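Local atomic coordinates of Adhesin/invasin TibA autotransporter (Escherichia coli, PDB entry 4Q1Q), a protein that mediates adhesion to and invasion of human intestinal epithelial cells, and also drives bacterial aggregation and enhances biofilm formation. Residues G176-S182 and G196-G202; I209-Q215 and V228-Q234; A10-T16 and D32-T38; V242-T248 and A261-N267. All blocks are in the same frame, centred on the assembly; numbering follows the deposited sequence.

All four contacts join neighbouring coils of one beta-helix, part of the passenger region. Contact 1 is the most buried. Contacts 2, 3 and 4 are partly buried, contact 3 with the most exposed residues. Contacts 1 and 2 reach the same face, since strands 196-200 and 214-217 are neighbours, and Met197 N lies 3.0 Å from Arg214 O. Contacts 2 and 4 meet through Thr245 and Thr248, which reach Gln234 and Val228. Contact 3 lies at the other end, its centre about 57 Å from that of contact 4. Aromatic rings and heptoses mark contact 1, glycine turns and arginines contact 2, mostly small polar side chains contact 3, and threonines with small apolar residues contact 4.

Contact 1: residues G176-S182 and G196-G202; sequences GRQFVSS and GMYLYGG. With 289 (D-glycero-alpha-D-manno-heptopyranose), chain P; 289 (D-glycero-alpha-D-manno-heptopyranose), chain Q; 289 (D-glycero-alpha-D-manno-heptopyranose), chain T.
This is a parallel strand pair between two successive coils of the beta-helix. Strand 177-181 runs beside strand 196-200, their axes 10° apart. Backbone bonds alternate in direction: Gln178 N to Gly196 O, Tyr198 N to Gln178 O and Val180 N to Tyr198 O. The last is nearly straight, at 175° and 2.9 Å from Val180 N to Tyr198 O. Inside the helix, Gln178 and Met197 (a selenomethionine) lie side by side. Gln178 holds CG anti to its backbone N (chi1 -173°) and stays extended, which brings OE1 to 2.9 Å from Met197 CG and 3.0 Å from Met197 CE. The amide has polar partners too: NE2 bonds Gln159, and OE1 has a weak bond with Thr189. Val180 CB rests against Leu199 CD2 at 3.9 Å. Outside, Phe179, Tyr198 and Tyr200 form an aromatic cluster. Phe179 CE1 meets Tyr198 CD1 at 3.7 Å with the two rings oblique. Phe179 and Tyr200 have nearly parallel planes, but the rings are slid apart and barely overlap. Heptoses lie at the Tyr200 end of this face and at the turn after it. Those of chains P and Q are covalently linked to Ser181 OG and Ser182 OG. The chain T heptose places O5 at the edge of the Tyr200 ring, 3.0 Å from Tyr200 CE1. The chain P heptose lies by the same ring, with O4 3.4 Å from Tyr200 CD2. Tyr200 joins the aromatic cluster to the sugars. The wall is thus two-sided: a largely apolar interior with a hydrogen-bonded amide, and an aromatic outer face against glycans.

Contact 2: residues I209-Q215 and V228-Q234; sequences IYNGGRQ and VYSGGRQ. With 289 (D-glycero-alpha-D-manno-heptopyranose), chain B.
Backbone bonds join 209-215 to 228-234 around a turn in each coil. Tyr229 N donates to Ile209 O, and Gln215 N to Arg233 O. Each coil makes a type II beta turn, Tyr210 to Gly213 and Tyr229 to Gly232. The turns lie one above the other, and Gly212 N bonds Gly231 O at 2.9 Å. Side-chain polar bonds add to this. Arg214 NH1 donates to Gly231 O at 3.0 Å, in the guanidinium plane, and also to Gly213 O of its own turn. Gly231 O is thus gripped by two donors. Inside the helix Gln234 NE2 gives a nearly straight bond to Gln215 OE1 (2.8 Å, 171°), and the two amides are almost coplanar. Gln234 OE1 in turn bonds Thr245. Among flat groups, Arg233 lies over one face of the Arg214 guanidinium, offset toward its rim, with the planes 49° apart. Arg214 NH2 and Arg233 NH1 are 3.6 Å apart, so like charges meet. Tyr210 and Tyr229 run alongside with nearly parallel rings, slid apart; their closest carbon approach is doubtful. At the sugar, Ser230 OG is covalently linked to the chain B heptose. Heptose O4 makes a weak bond to Asn211 OD1, which also sits 3.0 Å from Gly231 CA. The chemistry implies that the turns are tied chiefly through the carbonyl of Gly231, while the close arginines probably cost some electrostatic energy.

Contact 3: residues A10-T16 and D32-T38; sequences AAYDNQT and DTAKNTT. With 289 (D-glycero-alpha-D-manno-heptopyranose), chain C.
Asp32 meets Ala10 where the first two coils pair. Its CB lies 3.8 Å from Ala10 O. CG turns anti to the carbonyl carbon (chi1 -68°), which carries the carboxylate back toward residue 10, and comes within 3.9 Å of Ala10 CB. At the tip the two oxygens part. OD1 accepts a weak bond from Ala10 N at 3.2 Å and touches Ala10 CB. OD1 also lies 3.2 Å from Ala10 O, two acceptors with no bond between them. OD2 belongs to its own coil and accepts from Ser29 N. Beyond this the strands 11-13 and 33-35 run parallel, 5° apart. Tyr12 N bonds Thr33 O at 2.8 Å, and Lys35 N then bonds Tyr12 O. Ala11 CB lies beside Thr33 CB, on the outer face. Asp13 OD1 comes near the backbone O of Lys35 and lies 3.7 Å from Lys35 CB; the charged ends stay 6.4 Å apart, from Asp13 OD1 to Lys35 NZ. Both chains then turn a corner together. Asn14 and Asn36 take positive phi, 44° each, and their side chains point the same way. The chain C heptose lies beside Asn36. After the corner Thr38 N bonds Gln15 O, and Thr16 lies side by side with Thr38, its OG1 3.7 Å from Thr38 CB. On the inner side Tyr12, Gln15, Ala34 and Thr37 gather on Met26 of strand 25-28. Residues in register, with a positive-phi corner, asparagine in both of these coils, are typical of a parallel beta-helix, here near the N-terminal end of the modelled passenger fragment.

Contact 4: residues V242-T248 and A261-N267; sequences VTETTIT and ASKVIQN
Val242 overlaps Ala261 inside the helix: its CG2 methyl sits 3.6 Å from Ala261 CB. CG1 of Val242 is anti to the carbonyl carbon (chi1 -53°), which leaves CG2 between the backbone N and that carbon, facing the next coil. Ile247 repeats the theme further on. Its CD1 packs on Val264 CG1; the modelled 3.2 Å is shorter than usual, and its exact value is doubtful. Leu253 touches Ile247, Ala261 and Val264. Between these spots both chains turn a corner, at Glu244 and Lys263, each with positive phi. Their side chains run alongside, with Glu244 CG 4.0 Å from Lys263 CB, but Glu244 OE1 and Lys263 NZ are 5.5 Å apart, so no salt bridge forms. Backbone bonds continue on both sides of the corner. Glu244 N bonds Ser262 O. Ile265 N bonds Thr245 O at 2.7 Å, almost straight (172°), and Ile247 N bonds Ile265 O. On the outer face Thr246 OG1 reaches over Ile265 CB at 3.4 Å and gives a weak bond to Ile265 O. Thr248 OG1 has its partner in the preceding coil, at Val228 O. Asn267 stands beside Thr248, its ND2 3.5 Å from Thr248 CA. Backbone bonds and small apolar contacts therefore do most of the joining here, with the Thr248 hydroxyl linking back one coil and the charged pair at the corner adding probably little.

Contact 1: residues G176-S182 and G196-G202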
# COMPACT_ATOMS: atom_id res chain seq x y z
N GLY A 176 8.99 8.65 2.90
CA GLY A 176 8.05 7.61 2.45
C GLY A 176 8.23 7.40 0.96
O GLY A 176 8.50 8.36 0.25
N ARG A 177 8.12 6.17 0.48
CA ARG A 177 8.39 5.92 -0.94
C ARG A 177 7.34 5.02 -1.56
O ARG A 177 6.95 4.01 -0.97
CB ARG A 177 9.77 5.29 -1.16
CG ARG A 177 10.92 6.25 -0.89
CD ARG A 177 12.26 5.53 -0.99
NE ARG A 177 12.52 4.66 0.16
CZ ARG A 177 13.49 3.74 0.22
NH1 ARG A 177 14.28 3.51 -0.82
NH2 ARG A 177 13.66 3.02 1.32
N GLN A 178 6.98 5.38 -2.79
CA GLN A 178 6.06 4.62 -3.60
C GLN A 178 6.81 4.20 -4.86
O GLN A 178 7.41 5.06 -5.49
CB GLN A 178 4.86 5.50 -3.97
CG GLN A 178 3.77 4.74 -4.69
CD GLN A 178 2.63 5.62 -5.18
OE1 GLN A 178 2.85 6.75 -5.63
NE2 GLN A 178 1.40 5.14 -5.05
N PHE A 179 6.81 2.90 -5.15
CA PHE A 179 7.40 2.38 -6.38
C PHE A 179 6.35 1.81 -7.31
O PHE A 179 5.69 0.81 -7.01
CB PHE A 179 8.42 1.27 -6.12
CG PHE A 179 9.49 1.67 -5.15
CD1 PHE A 179 10.40 2.64 -5.48
CD2 PHE A 179 9.55 1.08 -3.90
CE1 PHE A 179 11.39 2.99 -4.59
CE2 PHE A 179 10.55 1.42 -3.01
CZ PHE A 179 11.46 2.39 -3.35
N VAL A 180 6.22 2.42 -8.47
CA VAL A 180 5.22 1.96 -9.41
C VAL A 180 5.99 1.37 -10.58
O VAL A 180 6.74 2.06 -11.27
CB VAL A 180 4.26 3.10 -9.83
CG1 VAL A 180 3.05 2.54 -10.57
CG2 VAL A 180 3.85 3.92 -8.62
N SER A 181 5.80 0.07 -10.77
CA SER A 181 6.48 -0.70 -11.80
C SER A 181 5.62 -0.79 -13.04
O SER A 181 4.46 -0.35 -13.03
CB SER A 181 6.76 -2.12 -11.32
OG SER A 181 7.54 -2.10 -10.14
N SER A 182 6.18 -1.43 -14.06
CA SER A 182 5.52 -1.63 -15.34
C SER A 182 4.21 -2.37 -15.15
O SER A 182 4.19 -3.39 -14.48
CB SER A 182 6.37 -2.42 -16.33
OG SER A 182 7.67 -1.86 -16.43
N GLY A 196 8.87 10.42 -1.85
CA GLY A 196 9.34 10.04 -3.19
C GLY A 196 8.46 9.04 -3.92
O GLY A 196 8.22 7.93 -3.44
N MSE A 197 7.96 9.41 -5.09
CA MSE A 197 7.23 8.49 -5.94
C MSE A 197 8.12 8.14 -7.11
O MSE A 197 8.59 9.04 -7.80
CB MSE A 197 5.95 9.20 -6.41
CG MSE A 197 4.91 8.28 -7.05
SE MSE A 197 3.55 9.35 -8.00
CE MSE A 197 2.24 7.92 -8.34
N TYR A 198 8.30 6.86 -7.40
CA TYR A 198 9.19 6.46 -8.49
C TYR A 198 8.42 5.69 -9.55
O TYR A 198 7.83 4.65 -9.28
CB TYR A 198 10.36 5.58 -8.01
CG TYR A 198 11.32 6.21 -7.03
CD1 TYR A 198 10.92 6.49 -5.73
CD2 TYR A 198 12.63 6.51 -7.39
CE1 TYR A 198 11.79 7.07 -4.81
CE2 TYR A 198 13.50 7.10 -6.49
CZ TYR A 198 13.07 7.38 -5.20
OH TYR A 198 13.89 7.99 -4.27
N LEU A 199 8.44 6.18 -10.79
CA LEU A 199 7.75 5.47 -11.86
C LEU A 199 8.79 4.64 -12.61
O LEU A 199 9.51 5.16 -13.46
CB LEU A 199 7.02 6.49 -12.75
CG LEU A 199 6.07 7.46 -12.04
CD1 LEU A 199 5.26 8.25 -13.07
CD2 LEU A 199 5.13 6.74 -11.08
N TYR A 200 8.89 3.37 -12.25
CA TYR A 200 9.87 2.46 -12.83
C TYR A 200 9.20 1.68 -13.94
O TYR A 200 9.04 0.47 -13.87
CB TYR A 200 10.40 1.47 -11.80
CG TYR A 200 11.32 2.04 -10.76
CD1 TYR A 200 12.26 3.00 -11.08
CD2 TYR A 200 11.29 1.55 -9.46
CE1 TYR A 200 13.13 3.48 -10.12
CE2 TYR A 200 12.16 2.01 -8.49
CZ TYR A 200 13.08 2.97 -8.83
OH TYR A 200 13.94 3.46 -7.87
N GLY A 201 8.74 2.43 -14.93
CA GLY A 201 7.89 1.87 -15.95
C GLY A 201 6.41 2.02 -15.69
O GLY A 201 5.64 1.70 -16.60
N GLY A 202 5.99 2.47 -14.51
CA GLY A 202 4.56 2.47 -14.23
C GLY A 202 3.90 3.79 -14.60
O GLY A 202 4.58 4.73 -15.01
O7 289 P . 11.70 -2.19 -12.59
C7 289 P . 12.02 -3.55 -12.30
C6 289 P . 10.81 -4.18 -11.62
O6 289 P . 11.22 -5.41 -11.01
C5 289 P . 10.11 -3.23 -10.65
O5 289 P . 8.87 -3.89 -10.42
C1 289 P . 7.99 -3.18 -9.55
C2 289 P . 8.62 -3.21 -8.17
O2 289 P . 8.99 -4.53 -7.75
C3 289 P . 9.87 -2.35 -8.26
O3 289 P . 10.52 -2.36 -6.99
C4 289 P . 10.81 -2.90 -9.33
O4 289 P . 11.75 -1.83 -9.45
O7 289 Q . 6.35 -3.50 -21.16
C7 289 Q . 7.23 -4.03 -20.17
C6 289 Q . 8.54 -3.26 -20.18
O6 289 Q . 8.72 -2.68 -21.48
C5 289 Q . 8.56 -2.19 -19.09
O5 289 Q . 8.75 -2.96 -17.91
C1 289 Q . 8.89 -2.27 -16.66
C2 289 Q . 10.15 -1.43 -16.78
O2 289 Q . 11.27 -2.31 -16.91
C3 289 Q . 9.97 -0.46 -17.94
O3 289 Q . 11.15 0.35 -18.10
C4 289 Q . 9.68 -1.16 -19.27
O4 289 Q . 9.44 -0.13 -20.23
O7 289 T . 16.32 2.15 -15.01
C7 289 T . 15.34 3.08 -14.53
C6 289 T . 15.79 3.56 -13.16
O6 289 T . 17.15 3.16 -12.93
C5 289 T . 15.69 5.07 -13.02
O5 289 T . 14.54 5.18 -12.17
C1 289 T . 14.00 6.48 -12.18
C2 289 T . 15.03 7.37 -11.51
O2 289 T . 15.12 6.98 -10.14
C3 289 T . 16.37 7.28 -12.24
O3 289 T . 17.36 8.07 -11.57
C4 289 T . 16.82 5.83 -12.34
O4 289 T . 18.05 5.85 -13.08

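Contact 2: residues I209-Q215 and V228-Q234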
# COMPACT_ATOMS: atom_id res chain seq x y z
N ILE A 209 2.28 17.42 -6.08
CA ILE A 209 3.59 17.45 -5.45
C ILE A 209 3.80 18.76 -4.67
O ILE A 209 3.97 19.83 -5.25
CB ILE A 209 4.71 17.26 -6.50
CG1 ILE A 209 4.32 16.16 -7.50
CG2 ILE A 209 6.03 16.93 -5.82
CD1 ILE A 209 5.35 15.89 -8.58
N TYR A 210 3.76 18.67 -3.35
CA TYR A 210 3.88 19.83 -2.48
C TYR A 210 5.34 20.02 -2.10
O TYR A 210 6.18 19.13 -2.31
CB TYR A 210 2.99 19.70 -1.23
CG TYR A 210 1.51 19.55 -1.53
CD1 TYR A 210 0.69 20.64 -1.81
CD2 TYR A 210 0.92 18.29 -1.57
CE1 TYR A 210 -0.65 20.49 -2.11
CE2 TYR A 210 -0.43 18.13 -1.86
CZ TYR A 210 -1.21 19.23 -2.12
OH TYR A 210 -2.54 19.00 -2.40
N ASN A 211 5.63 21.19 -1.53
CA ASN A 211 6.99 21.55 -1.12
C ASN A 211 7.79 20.37 -0.57
O ASN A 211 7.32 19.69 0.33
CB ASN A 211 6.95 22.62 -0.03
CG ASN A 211 8.33 23.12 0.33
OD1 ASN A 211 9.10 23.49 -0.55
ND2 ASN A 211 8.66 23.13 1.62
N GLY A 212 9.00 20.15 -1.09
CA GLY A 212 9.87 19.10 -0.58
C GLY A 212 9.57 17.72 -1.15
O GLY A 212 10.33 16.78 -0.89
N GLY A 213 8.47 17.57 -1.87
CA GLY A 213 8.11 16.25 -2.38
C GLY A 213 8.68 16.04 -3.78
O GLY A 213 8.94 17.01 -4.49
N ARG A 214 8.89 14.79 -4.18
CA ARG A 214 9.48 14.55 -5.50
C ARG A 214 8.84 13.37 -6.23
O ARG A 214 8.56 12.32 -5.64
CB ARG A 214 10.99 14.30 -5.38
CG ARG A 214 11.88 15.54 -5.22
CD ARG A 214 12.05 15.99 -3.78
NE ARG A 214 12.92 17.16 -3.62
CZ ARG A 214 12.53 18.43 -3.66
NH1 ARG A 214 11.28 18.78 -3.93
NH2 ARG A 214 13.44 19.39 -3.48
N GLN A 215 8.62 13.53 -7.54
CA GLN A 215 8.24 12.43 -8.40
C GLN A 215 9.38 12.22 -9.39
O GLN A 215 9.84 13.17 -10.01
CB GLN A 215 6.96 12.72 -9.17
CG GLN A 215 6.48 11.59 -10.06
CD GLN A 215 5.28 12.03 -10.89
OE1 GLN A 215 5.41 12.86 -11.79
NE2 GLN A 215 4.11 11.46 -10.60
N VAL A 228 2.60 20.67 -9.68
CA VAL A 228 3.83 20.89 -8.92
C VAL A 228 3.70 22.23 -8.16
O VAL A 228 3.74 23.32 -8.75
CB VAL A 228 5.10 20.85 -9.79
CG1 VAL A 228 6.33 20.69 -8.90
CG2 VAL A 228 5.05 19.73 -10.81
N TYR A 229 3.49 22.10 -6.86
CA TYR A 229 3.28 23.25 -6.00
C TYR A 229 4.66 23.73 -5.61
O TYR A 229 5.66 23.01 -5.72
CB TYR A 229 2.43 22.94 -4.77
CG TYR A 229 0.99 22.58 -5.07
CD1 TYR A 229 0.07 23.54 -5.50
CD2 TYR A 229 0.55 21.26 -4.96
CE1 TYR A 229 -1.24 23.19 -5.81
CE2 TYR A 229 -0.75 20.91 -5.25
CZ TYR A 229 -1.64 21.87 -5.68
OH TYR A 229 -2.93 21.49 -5.96
N SER A 230 4.71 24.97 -5.14
CA SER A 230 5.94 25.59 -4.68
C SER A 230 6.81 24.63 -3.86
O SER A 230 6.35 24.01 -2.91
CB SER A 230 5.59 26.84 -3.87
OG SER A 230 6.70 27.69 -3.64
N GLY A 231 8.08 24.49 -4.23
CA GLY A 231 9.01 23.56 -3.59
C GLY A 231 8.93 22.12 -4.08
O GLY A 231 9.71 21.27 -3.63
N GLY A 232 7.98 21.84 -4.96
CA GLY A 232 7.84 20.50 -5.53
C GLY A 232 8.69 20.34 -6.78
O GLY A 232 9.00 21.32 -7.46
N ARG A 233 9.01 19.10 -7.12
CA ARG A 233 9.73 18.82 -8.35
C ARG A 233 9.24 17.53 -8.97
O ARG A 233 9.22 16.51 -8.31
CB ARG A 233 11.24 18.67 -8.09
CG ARG A 233 12.04 18.60 -9.38
CD ARG A 233 13.54 18.77 -9.20
NE ARG A 233 14.06 17.68 -8.39
CZ ARG A 233 14.71 17.82 -7.24
NH1 ARG A 233 14.98 19.02 -6.75
NH2 ARG A 233 15.10 16.73 -6.59
N GLN A 234 8.88 17.59 -10.25
CA GLN A 234 8.77 16.41 -11.08
C GLN A 234 10.10 16.25 -11.81
O GLN A 234 10.50 17.17 -12.53
CB GLN A 234 7.68 16.65 -12.12
CG GLN A 234 7.36 15.48 -13.02
CD GLN A 234 6.11 15.77 -13.83
OE1 GLN A 234 6.04 16.76 -14.55
NE2 GLN A 234 5.09 14.93 -13.68
O7 289 B . 7.85 26.94 2.02
C7 289 B . 6.61 26.32 1.66
C6 289 B . 6.22 26.34 0.17
O6 289 B . 4.90 26.88 0.06
C5 289 B . 7.09 27.07 -0.86
O5 289 B . 6.37 28.19 -1.39
C1 289 B . 6.91 28.54 -2.67
C2 289 B . 8.33 29.11 -2.59
O2 289 B . 8.39 30.47 -2.12
C3 289 B . 9.17 28.16 -1.75
O3 289 B . 10.40 28.77 -1.36
C4 289 B . 8.47 27.62 -0.51
O4 289 B . 9.32 26.58 -0.04

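Contact 3: residues A10-T16 and D32-T38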
# COMPACT_ATOMS: atom_id res chain seq x y z
N ALA A 10 -21.20 -20.93 20.67
CA ALA A 10 -19.80 -20.92 21.11
C ALA A 10 -19.20 -19.52 21.18
O ALA A 10 -19.62 -18.61 20.46
CB ALA A 10 -18.94 -21.80 20.21
N ALA A 11 -18.21 -19.37 22.06
CA ALA A 11 -17.59 -18.08 22.33
C ALA A 11 -16.42 -18.24 23.29
O ALA A 11 -16.64 -18.50 24.47
CB ALA A 11 -18.61 -17.11 22.92
N TYR A 12 -15.20 -18.04 22.81
CA TYR A 12 -13.98 -18.37 23.54
C TYR A 12 -13.21 -17.15 24.04
O TYR A 12 -13.38 -16.05 23.51
CB TYR A 12 -13.03 -19.18 22.65
CG TYR A 12 -13.64 -20.40 22.00
CD1 TYR A 12 -14.30 -20.31 20.78
CD2 TYR A 12 -13.53 -21.65 22.60
CE1 TYR A 12 -14.85 -21.43 20.18
CE2 TYR A 12 -14.09 -22.77 22.01
CZ TYR A 12 -14.74 -22.65 20.80
OH TYR A 12 -15.28 -23.78 20.21
N ASP A 13 -12.32 -17.35 25.01
CA ASP A 13 -11.55 -16.22 25.53
C ASP A 13 -10.19 -16.65 26.07
O ASP A 13 -10.05 -17.68 26.72
CB ASP A 13 -12.34 -15.48 26.62
CG ASP A 13 -11.62 -14.25 27.14
OD1 ASP A 13 -11.35 -13.31 26.37
OD2 ASP A 13 -11.30 -14.22 28.35
N ASN A 14 -9.18 -15.83 25.82
CA ASN A 14 -7.81 -16.12 26.26
C ASN A 14 -7.38 -17.57 26.03
O ASN A 14 -6.51 -18.09 26.73
CB ASN A 14 -7.65 -15.70 27.73
CG ASN A 14 -7.75 -14.20 27.90
OD1 ASN A 14 -8.37 -13.51 27.09
ND2 ASN A 14 -7.11 -13.67 28.94
N GLN A 15 -7.99 -18.19 25.02
CA GLN A 15 -7.55 -19.48 24.50
C GLN A 15 -6.25 -19.31 23.73
O GLN A 15 -6.11 -18.38 22.93
CB GLN A 15 -8.62 -20.07 23.56
CG GLN A 15 -9.81 -20.71 24.25
CD GLN A 15 -9.56 -22.16 24.61
OE1 GLN A 15 -8.56 -22.48 25.25
NE2 GLN A 15 -10.44 -23.05 24.18
N THR A 16 -5.29 -20.19 23.99
CA THR A 16 -4.08 -20.31 23.20
C THR A 16 -4.19 -21.63 22.46
O THR A 16 -4.67 -22.63 23.02
CB THR A 16 -2.79 -20.31 24.05
OG1 THR A 16 -2.62 -19.05 24.73
CG2 THR A 16 -1.56 -20.50 23.20
N ASP A 32 -20.66 -17.13 16.49
CA ASP A 32 -19.53 -17.48 17.33
C ASP A 32 -18.61 -16.27 17.55
O ASP A 32 -18.60 -15.31 16.77
CB ASP A 32 -18.75 -18.65 16.74
CG ASP A 32 -19.52 -19.96 16.78
OD1 ASP A 32 -20.33 -20.15 17.72
OD2 ASP A 32 -19.30 -20.82 15.88
N THR A 33 -17.83 -16.37 18.62
CA THR A 33 -16.97 -15.30 19.09
C THR A 33 -15.66 -15.83 19.62
O THR A 33 -15.61 -16.88 20.26
CB THR A 33 -17.68 -14.51 20.21
OG1 THR A 33 -18.50 -13.51 19.59
CG2 THR A 33 -16.70 -13.84 21.17
N ALA A 34 -14.59 -15.07 19.40
CA ALA A 34 -13.29 -15.44 19.94
C ALA A 34 -12.56 -14.16 20.31
O ALA A 34 -12.55 -13.22 19.52
CB ALA A 34 -12.51 -16.27 18.94
N LYS A 35 -12.01 -14.11 21.52
CA LYS A 35 -11.34 -12.91 22.00
C LYS A 35 -10.00 -13.27 22.62
O LYS A 35 -9.85 -14.33 23.24
CB LYS A 35 -12.24 -12.14 22.97
CG LYS A 35 -13.59 -11.77 22.36
CD LYS A 35 -14.57 -11.18 23.36
CE LYS A 35 -14.16 -9.80 23.84
NZ LYS A 35 -14.06 -8.80 22.74
N ASN A 36 -9.03 -12.38 22.44
CA ASN A 36 -7.66 -12.54 22.92
C ASN A 36 -7.10 -13.95 22.69
O ASN A 36 -6.39 -14.48 23.54
CB ASN A 36 -7.56 -12.21 24.42
CG ASN A 36 -7.17 -10.77 24.70
OD1 ASN A 36 -6.49 -10.11 23.90
ND2 ASN A 36 -7.56 -10.28 25.87
N THR A 37 -7.43 -14.55 21.55
CA THR A 37 -6.82 -15.81 21.16
C THR A 37 -5.35 -15.61 20.81
O THR A 37 -4.97 -14.58 20.25
CB THR A 37 -7.52 -16.43 19.95
OG1 THR A 37 -8.94 -16.36 20.12
CG2 THR A 37 -7.09 -17.87 19.77
N THR A 38 -4.52 -16.59 21.16
CA THR A 38 -3.12 -16.57 20.78
C THR A 38 -2.90 -17.80 19.90
O THR A 38 -3.08 -18.91 20.38
CB THR A 38 -2.19 -16.61 22.01
OG1 THR A 38 -2.49 -15.51 22.88
CG2 THR A 38 -0.73 -16.52 21.60
O7 289 C . -3.38 -7.26 24.71
C7 289 C . -4.31 -7.28 23.62
C6 289 C . -5.76 -7.28 24.11
O6 289 C . -5.90 -6.44 25.25
C5 289 C . -6.76 -6.84 23.04
O5 289 C . -8.01 -7.49 23.29
C1 289 C . -8.99 -7.23 22.29
C2 289 C . -9.40 -5.76 22.18
O2 289 C . -10.21 -5.33 23.28
C3 289 C . -8.13 -4.92 22.07
O3 289 C . -8.47 -3.55 22.30
C4 289 C . -7.01 -5.33 23.01
O4 289 C . -5.82 -4.67 22.59

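Contact 4: residues V242-T248 and A261-N267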
# COMPACT_ATOMS: atom_id res chain seq x y z
N VAL A 242 6.06 12.70 -19.40
CA VAL A 242 4.99 13.30 -18.62
C VAL A 242 4.13 14.18 -19.51
O VAL A 242 4.59 14.71 -20.52
CB VAL A 242 5.51 14.07 -17.38
CG1 VAL A 242 6.42 13.16 -16.57
CG2 VAL A 242 6.28 15.32 -17.74
N THR A 243 2.86 14.29 -19.12
CA THR A 243 1.93 15.13 -19.85
C THR A 243 0.96 15.85 -18.90
O THR A 243 0.65 15.38 -17.80
CB THR A 243 1.20 14.36 -20.96
OG1 THR A 243 0.55 15.32 -21.80
CG2 THR A 243 0.21 13.39 -20.39
N GLU A 244 0.59 17.05 -19.29
CA GLU A 244 -0.37 17.84 -18.52
C GLU A 244 0.23 18.01 -17.13
O GLU A 244 -0.34 17.56 -16.14
CB GLU A 244 -1.75 17.18 -18.43
CG GLU A 244 -2.45 16.95 -19.76
CD GLU A 244 -3.75 16.17 -19.60
OE1 GLU A 244 -4.08 15.36 -20.49
OE2 GLU A 244 -4.43 16.34 -18.55
N THR A 245 1.39 18.64 -17.09
CA THR A 245 1.98 19.06 -15.84
C THR A 245 1.73 20.56 -15.73
O THR A 245 2.00 21.34 -16.65
CB THR A 245 3.49 18.78 -15.81
OG1 THR A 245 3.71 17.38 -15.95
CG2 THR A 245 4.11 19.21 -14.51
N THR A 246 1.30 20.98 -14.55
CA THR A 246 1.27 22.40 -14.27
C THR A 246 2.33 22.69 -13.20
O THR A 246 2.45 21.98 -12.19
CB THR A 246 -0.16 22.87 -13.88
OG1 THR A 246 -0.25 24.29 -14.02
CG2 THR A 246 -0.48 22.51 -12.45
N ILE A 247 3.14 23.71 -13.47
CA ILE A 247 4.20 24.10 -12.55
C ILE A 247 3.83 25.47 -12.02
O ILE A 247 3.86 26.47 -12.74
CB ILE A 247 5.61 24.17 -13.19
CG1 ILE A 247 5.88 22.92 -14.03
CG2 ILE A 247 6.69 24.34 -12.13
CD1 ILE A 247 5.62 23.10 -15.51
N THR A 248 3.53 25.47 -10.73
CA THR A 248 3.13 26.65 -10.01
C THR A 248 4.38 27.39 -9.59
O THR A 248 5.47 26.82 -9.43
CB THR A 248 2.30 26.32 -8.75
OG1 THR A 248 3.14 25.74 -7.75
CG2 THR A 248 1.13 25.38 -9.10
N ALA A 261 8.37 15.83 -21.93
CA ALA A 261 7.22 16.44 -21.29
C ALA A 261 6.37 17.08 -22.38
O ALA A 261 6.89 17.59 -23.37
CB ALA A 261 7.64 17.48 -20.27
N SER A 262 5.05 17.01 -22.21
CA SER A 262 4.18 17.71 -23.15
C SER A 262 2.98 18.24 -22.38
O SER A 262 2.77 17.92 -21.21
CB SER A 262 3.80 16.77 -24.29
OG SER A 262 3.13 15.63 -23.79
N LYS A 263 2.26 19.14 -23.03
CA LYS A 263 1.15 19.84 -22.41
C LYS A 263 1.57 20.39 -21.07
O LYS A 263 0.90 20.21 -20.06
CB LYS A 263 -0.07 18.94 -22.27
CG LYS A 263 -0.57 18.45 -23.62
CD LYS A 263 -2.05 18.11 -23.56
CE LYS A 263 -2.58 17.72 -24.94
NZ LYS A 263 -1.91 16.49 -25.42
N VAL A 264 2.67 21.14 -21.08
CA VAL A 264 3.17 21.77 -19.87
C VAL A 264 2.53 23.13 -19.66
O VAL A 264 2.53 23.96 -20.55
CB VAL A 264 4.70 21.93 -19.89
CG1 VAL A 264 5.14 22.73 -18.68
CG2 VAL A 264 5.37 20.56 -19.87
N ILE A 265 2.07 23.37 -18.43
CA ILE A 265 1.50 24.65 -18.07
C ILE A 265 2.50 25.24 -17.09
O ILE A 265 2.61 24.84 -15.93
CB ILE A 265 0.09 24.56 -17.42
CG1 ILE A 265 -0.88 23.83 -18.34
CG2 ILE A 265 -0.45 25.95 -17.11
CD1 ILE A 265 -2.12 23.29 -17.65
N GLN A 266 3.20 26.26 -17.58
CA GLN A 266 4.23 26.88 -16.77
C GLN A 266 3.74 28.22 -16.26
O GLN A 266 3.75 29.18 -17.01
CB GLN A 266 5.48 27.13 -17.63
CG GLN A 266 6.57 27.79 -16.81
CD GLN A 266 7.93 27.67 -17.45
OE1 GLN A 266 8.05 27.60 -18.68
NE2 GLN A 266 8.96 27.71 -16.62
N ASN A 267 3.30 28.27 -15.01
CA ASN A 267 2.98 29.54 -14.38
C ASN A 267 4.22 30.40 -14.15
O ASN A 267 5.36 29.92 -14.11
CB ASN A 267 2.33 29.37 -13.01
CG ASN A 267 1.00 28.66 -13.04
OD1 ASN A 267 0.36 28.47 -14.08
ND2 ASN A 267 0.60 28.19 -11.87